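Local coordinates for nucleocapsid protein (Schmallenberg virus, PDB 3ZL9) that encapsidates the viral RNA genome, protecting it from nucleases and forming the helical nucleocapsid that serves as template for transcription and replication, at residues V40-F45 and S120-M125; L169-D174 and L212-S217. All coordinates share one frame; numbering follows the deposited sequence.

Interaction 1 of 2, residues V40-F45 and S120-M125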
ATOM      1  N   VAL C  40     -39.432 -10.632   7.971  1.00 75.45           N
ATOM      2  CA  VAL C  40     -38.603 -10.993   6.838  1.00 79.16           C
ATOM      3  C   VAL C  40     -37.635  -9.874   6.534  1.00 79.26           C
ATOM      4  O   VAL C  40     -36.423 -10.083   6.456  1.00 87.44           O
ATOM      5  CB  VAL C  40     -39.443 -11.245   5.567  1.00 83.46           C
ATOM      6  CG1 VAL C  40     -38.537 -11.393   4.348  1.00 83.48           C
ATOM      7  CG2 VAL C  40     -40.316 -12.481   5.736  1.00 86.62           C
ATOM      8  N   ALA C  41     -38.177  -8.681   6.347  1.00 74.72           N
ATOM      9  CA  ALA C  41     -37.343  -7.524   6.066  1.00 71.36           C
ATOM     10  C   ALA C  41     -36.290  -7.307   7.162  1.00 66.93           C
ATOM     11  O   ALA C  41     -35.122  -7.022   6.845  1.00 64.82           O
ATOM     12  CB  ALA C  41     -38.206  -6.289   5.897  1.00 69.15           C
ATOM     13  N   ARG C  42     -36.701  -7.434   8.427  1.00 64.31           N
ATOM     14  CA  ARG C  42     -35.783  -7.250   9.554  1.00 67.28           C
ATOM     15  C   ARG C  42     -34.540  -8.116   9.357  1.00 67.77           C
ATOM     16  O   ARG C  42     -33.400  -7.634   9.480  1.00 71.66           O
ATOM     17  CB  ARG C  42     -36.466  -7.573  10.887  1.00 68.99           C
ATOM     18  CG  ARG C  42     -35.544  -8.187  11.943  1.00 74.89           C
ATOM     19  CD  ARG C  42     -36.156  -8.196  13.338  1.00 76.76           C
ATOM     20  NE  ARG C  42     -35.604  -7.098  14.138  1.00 82.00           N
ATOM     21  CZ  ARG C  42     -34.608  -7.198  15.019  1.00 83.53           C
ATOM     22  NH1 ARG C  42     -34.030  -8.363  15.286  1.00 84.80           N
ATOM     23  NH2 ARG C  42     -34.212  -6.112  15.669  1.00 82.56           N
ATOM     24  N   VAL C  43     -34.762  -9.373   9.009  1.00 65.25           N
ATOM     25  CA  VAL C  43     -33.663 -10.306   8.836  1.00 67.65           C
ATOM     26  C   VAL C  43     -32.867  -9.925   7.595  1.00 67.49           C
ATOM     27  O   VAL C  43     -31.630  -9.946   7.619  1.00 67.33           O
ATOM     28  CB  VAL C  43     -34.151 -11.769   8.717  1.00 71.28           C
ATOM     29  CG1 VAL C  43     -32.977 -12.702   8.480  1.00 71.57           C
ATOM     30  CG2 VAL C  43     -34.905 -12.194   9.976  1.00 69.41           C
ATOM     31  N   PHE C  44     -33.555  -9.542   6.525  1.00 65.15           N
ATOM     32  CA  PHE C  44     -32.846  -9.130   5.313  1.00 68.68           C
ATOM     33  C   PHE C  44     -31.884  -7.989   5.577  1.00 66.77           C
ATOM     34  O   PHE C  44     -30.700  -8.082   5.254  1.00 66.14           O
ATOM     35  CB  PHE C  44     -33.793  -8.727   4.167  1.00 70.33           C
ATOM     36  CG  PHE C  44     -33.068  -8.180   2.965  1.00 63.79           C
ATOM     37  CD1 PHE C  44     -32.543  -9.033   2.007  1.00 68.50           C
ATOM     38  CD2 PHE C  44     -32.879  -6.832   2.817  1.00 61.04           C
ATOM     39  CE1 PHE C  44     -31.853  -8.532   0.889  1.00 68.91           C
ATOM     40  CE2 PHE C  44     -32.208  -6.320   1.714  1.00 62.55           C
ATOM     41  CZ  PHE C  44     -31.694  -7.168   0.742  1.00 63.15           C
ATOM     42  N   PHE C  45     -32.394  -6.910   6.160  1.00 67.13           N
ATOM     43  CA  PHE C  45     -31.564  -5.704   6.347  1.00 65.68           C
ATOM     44  C   PHE C  45     -30.471  -5.882   7.396  1.00 65.78           C
ATOM     45  O   PHE C  45     -29.446  -5.182   7.359  1.00 63.42           O
ATOM     46  CB  PHE C  45     -32.438  -4.488   6.647  1.00 61.21           C
ATOM     47  CG  PHE C  45     -33.229  -4.028   5.465  1.00 60.87           C
ATOM     48  CD1 PHE C  45     -32.597  -3.481   4.369  1.00 63.38           C
ATOM     49  CD2 PHE C  45     -34.606  -4.163   5.432  1.00 63.15           C
ATOM     50  CE1 PHE C  45     -33.316  -3.078   3.265  1.00 63.84           C
ATOM     51  CE2 PHE C  45     -35.337  -3.749   4.345  1.00 60.11           C
ATOM     52  CZ  PHE C  45     -34.696  -3.228   3.247  1.00 62.31           C
ATOM     53  N   SER C 120     -41.404   0.243  13.102  1.00 87.65           N
ATOM     54  CA  SER C 120     -40.473   0.881  14.040  1.00 89.08           C
ATOM     55  C   SER C 120     -39.840  -0.114  15.008  1.00 90.35           C
ATOM     56  O   SER C 120     -38.659  -0.034  15.297  1.00 93.18           O
ATOM     57  CB  SER C 120     -41.201   1.956  14.845  1.00 92.74           C
ATOM     58  OG  SER C 120     -41.859   2.869  13.988  1.00 89.66           O
ATOM     59  N   ALA C 121     -40.646  -1.054  15.484  1.00 91.33           N
ATOM     60  CA  ALA C 121     -40.201  -2.106  16.384  1.00 90.85           C
ATOM     61  C   ALA C 121     -39.318  -3.169  15.739  1.00 88.17           C
ATOM     62  O   ALA C 121     -38.443  -3.735  16.391  1.00 89.87           O
ATOM     63  CB  ALA C 121     -41.416  -2.785  16.988  1.00 97.23           C
ATOM     64  N   GLN C 122     -39.573  -3.477  14.476  1.00 85.75           N
ATOM     65  CA  GLN C 122     -38.979  -4.656  13.843  1.00 88.52           C
ATOM     66  C   GLN C 122     -37.726  -4.339  13.042  1.00 82.77           C
ATOM     67  O   GLN C 122     -36.738  -5.083  13.059  1.00 85.23           O
ATOM     68  CB  GLN C 122     -39.996  -5.284  12.895  1.00 93.57           C
ATOM     69  CG  GLN C 122     -41.276  -5.756  13.564  1.00 95.15           C
ATOM     70  CD  GLN C 122     -41.294  -7.246  13.779  1.00103.04           C
ATOM     71  OE1 GLN C 122     -40.268  -7.867  14.090  1.00104.49           O
ATOM     72  NE2 GLN C 122     -42.469  -7.840  13.599  1.00110.21           N
ATOM     73  N   ILE C 123     -37.769  -3.240  12.315  1.00 74.87           N
ATOM     74  CA  ILE C 123     -36.818  -3.042  11.246  1.00 66.88           C
ATOM     75  C   ILE C 123     -35.679  -2.140  11.666  1.00 63.14           C
ATOM     76  O   ILE C 123     -35.907  -1.112  12.300  1.00 63.30           O
ATOM     77  CB  ILE C 123     -37.554  -2.524  10.006  1.00 68.13           C
ATOM     78  CG1 ILE C 123     -38.408  -3.660   9.434  1.00 67.91           C
ATOM     79  CG2 ILE C 123     -36.581  -2.041   8.935  1.00 68.53           C
ATOM     80  CD1 ILE C 123     -39.578  -3.184   8.602  1.00 70.28           C
ATOM     81  N   VAL C 124     -34.463  -2.541  11.299  1.00 60.40           N
ATOM     82  CA  VAL C 124     -33.264  -1.758  11.578  1.00 65.57           C
ATOM     83  C   VAL C 124     -32.408  -1.585  10.313  1.00 65.90           C
ATOM     84  O   VAL C 124     -32.130  -2.585   9.636  1.00 67.03           O
ATOM     85  CB  VAL C 124     -32.393  -2.444  12.653  1.00 66.46           C
ATOM     86  CG1 VAL C 124     -31.106  -1.640  12.916  1.00 66.60           C
ATOM     87  CG2 VAL C 124     -33.192  -2.656  13.931  1.00 64.07           C
ATOM     88  N   MET C 125     -32.008  -0.332  10.013  1.00 62.83           N
ATOM     89  CA  MET C 125     -31.093  -0.015   8.906  1.00 67.67           C
ATOM     90  C   MET C 125     -29.730   0.349   9.447  1.00 68.13           C
ATOM     91  O   MET C 125     -29.534   1.483   9.856  1.00 67.59           O
ATOM     92  CB  MET C 125     -31.561   1.207   8.127  1.00 72.43           C
ATOM     93  CG  MET C 125     -32.721   0.962   7.204  1.00 77.15           C
ATOM     94  SD  MET C 125     -32.294  -0.119   5.844  1.00 84.26           S
ATOM     95  CE  MET C 125     -33.970  -0.503   5.366  1.00 76.70           C
TER
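Arg42 and Phe45, on one side of helix 38-57, meet the extended linker Ile123-Met125 that leaves helix 113-122, pairing a side-chain bond to a helix-end carbonyl with a Met-aromatic contact. Arg42 donates NE to Gln122 O, 2.6 Å away at an N-H...O angle of 150°. That oxygen lies in the guanidinium plane, and NE in turn lies in the carbonyl plane. An arginine suits the place because its aliphatic chain runs past Gln122 O before NE bonds it, while NH1 makes a salt bridge to Asp10 of a second subunit. Next to this bond Ala41 CB faces Ile123 CD1 at 4.3 Å, its small side chain consistent with the close approach of helix and linker; Ile123 continues inward onto Ile105 of helix 94-110.

The linker backbone is held at both ends: Ile123 O accepts from Trp135 NE1, and Met125 N donates to Tyr142 OH. Met125, at the N-cap position just before helix 126-130, bends at chi2 (-67°), which carries CE over the Phe45 ring in a CH-pi contact while SD stands obliquely to it. Phe44 CD2 lies over the other face, while Met125 CE sits 3.3 Å from the Phe45 ring centroid, 8° off the ring normal.

Interaction 2 of 2, residues L169-D174 and L212-S217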
ATOM      1  N   LEU C 169     -19.229  14.361   0.785  1.00 68.20           N
ATOM      2  CA  LEU C 169     -18.773  15.578   1.512  1.00 66.01           C
ATOM      3  C   LEU C 169     -18.120  15.269   2.852  1.00 69.98           C
ATOM      4  O   LEU C 169     -16.977  15.603   3.072  1.00 73.29           O
ATOM      5  CB  LEU C 169     -19.936  16.555   1.721  1.00 62.28           C
ATOM      6  CG  LEU C 169     -20.377  17.321   0.454  1.00 60.22           C
ATOM      7  CD1 LEU C 169     -21.624  18.164   0.690  1.00 59.67           C
ATOM      8  CD2 LEU C 169     -19.248  18.187  -0.082  1.00 57.59           C
ATOM      9  N   LYS C 170     -18.854  14.599   3.732  1.00 75.60           N
ATOM     10  CA  LYS C 170     -18.381  14.281   5.082  1.00 72.45           C
ATOM     11  C   LYS C 170     -17.482  13.051   5.148  1.00 74.22           C
ATOM     12  O   LYS C 170     -16.384  13.134   5.669  1.00 77.90           O
ATOM     13  CB  LYS C 170     -19.578  14.057   5.995  1.00 71.44           C
ATOM     14  CG  LYS C 170     -20.432  15.290   6.217  1.00 69.84           C
ATOM     15  CD  LYS C 170     -21.775  14.868   6.779  1.00 69.07           C
ATOM     16  CE  LYS C 170     -22.314  15.736   7.917  1.00 70.38           C
ATOM     17  NZ  LYS C 170     -22.425  17.199   7.666  1.00 74.91           N
ATOM     18  N   ASP C 171     -17.932  11.908   4.611  1.00 75.12           N
ATOM     19  CA  ASP C 171     -17.141  10.659   4.664  1.00 72.21           C
ATOM     20  C   ASP C 171     -16.133  10.454   3.518  1.00 69.79           C
ATOM     21  O   ASP C 171     -15.458   9.445   3.481  1.00 69.25           O
ATOM     22  CB  ASP C 171     -18.056   9.448   4.708  1.00 79.49           C
ATOM     23  CG  ASP C 171     -19.120   9.545   5.785  1.00 83.73           C
ATOM     24  OD1 ASP C 171     -19.021  10.452   6.628  1.00 94.61           O
ATOM     25  OD2 ASP C 171     -20.069   8.730   5.759  1.00 78.61           O
ATOM     26  N   ASN C 172     -16.028  11.401   2.591  1.00 76.28           N
ATOM     27  CA  ASN C 172     -15.093  11.304   1.456  1.00 78.78           C
ATOM     28  C   ASN C 172     -15.306  10.052   0.589  1.00 78.68           C
ATOM     29  O   ASN C 172     -14.354   9.385   0.180  1.00 77.20           O
ATOM     30  CB  ASN C 172     -13.649  11.388   1.941  1.00 84.13           C
ATOM     31  CG  ASN C 172     -12.646  11.529   0.796  1.00 95.06           C
ATOM     32  OD1 ASN C 172     -12.981  11.957  -0.310  1.00 91.47           O
ATOM     33  ND2 ASN C 172     -11.403  11.149   1.065  1.00108.62           N
ATOM     34  N   MET C 173     -16.570   9.724   0.349  1.00 75.56           N
ATOM     35  CA  MET C 173     -16.925   8.656  -0.567  1.00 77.27           C
ATOM     36  C   MET C 173     -16.494   9.076  -1.962  1.00 79.27           C
ATOM     37  O   MET C 173     -16.426  10.272  -2.273  1.00 90.82           O
ATOM     38  CB  MET C 173     -18.439   8.377  -0.534  1.00 72.25           C
ATOM     39  CG  MET C 173     -18.891   7.195  -1.379  1.00 71.00           C
ATOM     40  SD  MET C 173     -20.685   6.945  -1.490  1.00 69.22           S
ATOM     41  CE  MET C 173     -21.210   8.386  -2.411  1.00 67.46           C
ATOM     42  N   ASP C 174     -16.181   8.083  -2.782  1.00 77.62           N
ATOM     43  CA  ASP C 174     -15.845   8.307  -4.168  1.00 78.23           C
ATOM     44  C   ASP C 174     -17.064   8.871  -4.902  1.00 78.39           C
ATOM     45  O   ASP C 174     -18.172   8.358  -4.778  1.00 76.33           O
ATOM     46  CB  ASP C 174     -15.407   6.990  -4.797  1.00 79.94           C
ATOM     47  CG  ASP C 174     -14.986   7.140  -6.228  1.00 82.23           C
ATOM     48  OD1 ASP C 174     -14.487   8.212  -6.595  1.00 76.87           O
ATOM     49  OD2 ASP C 174     -15.149   6.163  -6.994  1.00100.03           O
ATOM     50  N   LEU C 212     -28.304  15.316  11.283  1.00 79.62           N
ATOM     51  CA  LEU C 212     -28.124  14.053  11.967  1.00 78.51           C
ATOM     52  C   LEU C 212     -26.720  14.012  12.521  1.00 79.35           C
ATOM     53  O   LEU C 212     -25.791  14.417  11.847  1.00 73.98           O
ATOM     54  CB  LEU C 212     -28.301  12.884  11.006  1.00 75.57           C
ATOM     55  CG  LEU C 212     -29.650  12.747  10.317  1.00 75.22           C
ATOM     56  CD1 LEU C 212     -29.484  11.814   9.118  1.00 76.45           C
ATOM     57  CD2 LEU C 212     -30.723  12.244  11.273  1.00 75.75           C
ATOM     58  N   ALA C 213     -26.592  13.558  13.762  1.00 84.17           N
ATOM     59  CA  ALA C 213     -25.299  13.265  14.353  1.00 89.82           C
ATOM     60  C   ALA C 213     -24.536  12.348  13.414  1.00 91.64           C
ATOM     61  O   ALA C 213     -24.564  11.128  13.564  1.00112.95           O
ATOM     62  CB  ALA C 213     -25.492  12.592  15.707  1.00 91.96           C
ATOM     63  N   TRP C 214     -23.893  12.930  12.423  1.00 85.56           N
ATOM     64  CA  TRP C 214     -23.210  12.149  11.412  1.00 78.72           C
ATOM     65  C   TRP C 214     -21.936  11.664  11.998  1.00 80.82           C
ATOM     66  O   TRP C 214     -20.858  12.232  11.767  1.00 83.73           O
ATOM     67  CB  TRP C 214     -22.885  13.013  10.213  1.00 80.98           C
ATOM     68  CG  TRP C 214     -22.575  12.231   9.026  1.00 80.85           C
ATOM     69  CD1 TRP C 214     -21.370  11.671   8.691  1.00 81.86           C
ATOM     70  CD2 TRP C 214     -23.482  11.910   7.972  1.00 72.75           C
ATOM     71  NE1 TRP C 214     -21.478  11.027   7.484  1.00 74.63           N
ATOM     72  CE2 TRP C 214     -22.763  11.166   7.021  1.00 71.77           C
ATOM     73  CE3 TRP C 214     -24.828  12.201   7.730  1.00 68.97           C
ATOM     74  CZ2 TRP C 214     -23.352  10.693   5.854  1.00 71.42           C
ATOM     75  CZ3 TRP C 214     -25.409  11.723   6.577  1.00 66.77           C
ATOM     76  CH2 TRP C 214     -24.674  10.975   5.654  1.00 64.10           C
ATOM     77  N   ALA C 215     -22.025  10.607  12.781  1.00103.08           N
ATOM     78  CA  ALA C 215     -20.868  10.293  13.564  1.00 98.49           C
ATOM     79  C   ALA C 215     -19.879   9.652  12.611  1.00101.81           C
ATOM     80  O   ALA C 215     -20.244   8.986  11.631  1.00 98.71           O
ATOM     81  CB  ALA C 215     -21.172   9.397  14.750  1.00 97.55           C
ATOM     82  N   LYS C 216     -18.627   9.992  12.856  1.00104.74           N
ATOM     83  CA  LYS C 216     -17.475   9.297  12.283  1.00105.46           C
ATOM     84  C   LYS C 216     -17.508   7.817  12.741  1.00105.29           C
ATOM     85  O   LYS C 216     -17.408   7.538  13.923  1.00102.63           O
ATOM     86  CB  LYS C 216     -16.183  10.032  12.764  1.00103.67           C
ATOM     87  CG  LYS C 216     -14.998  10.072  11.833  1.00105.31           C
ATOM     88  CD  LYS C 216     -15.282  10.701  10.474  1.00114.66           C
ATOM     89  CE  LYS C 216     -15.713   9.676   9.433  1.00120.21           C
ATOM     90  NZ  LYS C 216     -16.008  10.300   8.111  1.00126.45           N
ATOM     91  N   SER C 217     -17.644   6.866  11.813  1.00109.30           N
ATOM     92  CA  SER C 217     -17.958   5.478  12.193  1.00109.34           C
ATOM     93  C   SER C 217     -16.917   4.853  13.139  1.00107.87           C
ATOM     94  O   SER C 217     -15.741   4.760  12.801  1.00107.14           O
ATOM     95  CB  SER C 217     -18.111   4.590  10.953  1.00114.17           C
ATOM     96  OG  SER C 217     -18.912   3.455  11.248  1.00116.94           O
TER
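Asp171 and Lys216 approach with their CA atoms 7.7 Å apart, and Lys170 and Trp214 do so nearly as closely, so two loop segments face each other through side chains, with Trp214 at the centre of an inverse gamma turn. Asp171 follows the end of helix 159-169, and its carboxylate meets the edge of the indole. Trp214 NE1 gives its hydrogen to Asp171 OD1 at 2.7 Å, on the syn side but tilted 24° out of the carboxylate plane, with OD1 near the ring plane; a weak second bond runs from Trp214 NE1 to Asp171 OD2 at 3.2 Å. Carboxylate and ring planes are turned 49° apart. Lys170 comes over one face of the indole instead: its CD lies 3.5 Å from the centroid of the five-membered ring of Trp214, a CH-pi contact for which a long aliphatic chain is well suited. Lys216, bent at chi2 and chi3, curls back to bring NZ within 3.4 Å of Asp171 OD1 in a salt bridge whose hydrogen bond is weak. The other carboxylate oxygen has a partner beyond the two loops, Lys131, and the indole also meets His166 and RNA-binding Arg167 of helix 159-169. Asp171 thus accepts from one indole N-H and two lysines, an arrangement that should stabilise its negative charge, while the same indole offers Lys170 an apolar face and Asp171 a polar edge.

Overall arrangement
Interactions 1 and 2 follow one another along the chain. Their centres are 23 Å apart and their nearest atoms about 10 Å, so they do not touch. Interaction 2 adjoins the RNA-binding Arg167, the side chains of Trp214 and Arg167 being about 4 Å apart, whereas interaction 1 stands farther off: the side chain of Phe45 is about 9 Å from that of RNA-binding Lys49, and the side chain of Met125 about 10 Å from that of Arg167. The first contact is partly buried among helices, the second lies at the surface between loops. Arg42 of interaction 1 meets Asp10 of the second subunit, and next to interaction 2 Ser217 O accepts from RNA-binding Lys179 of the second subunit.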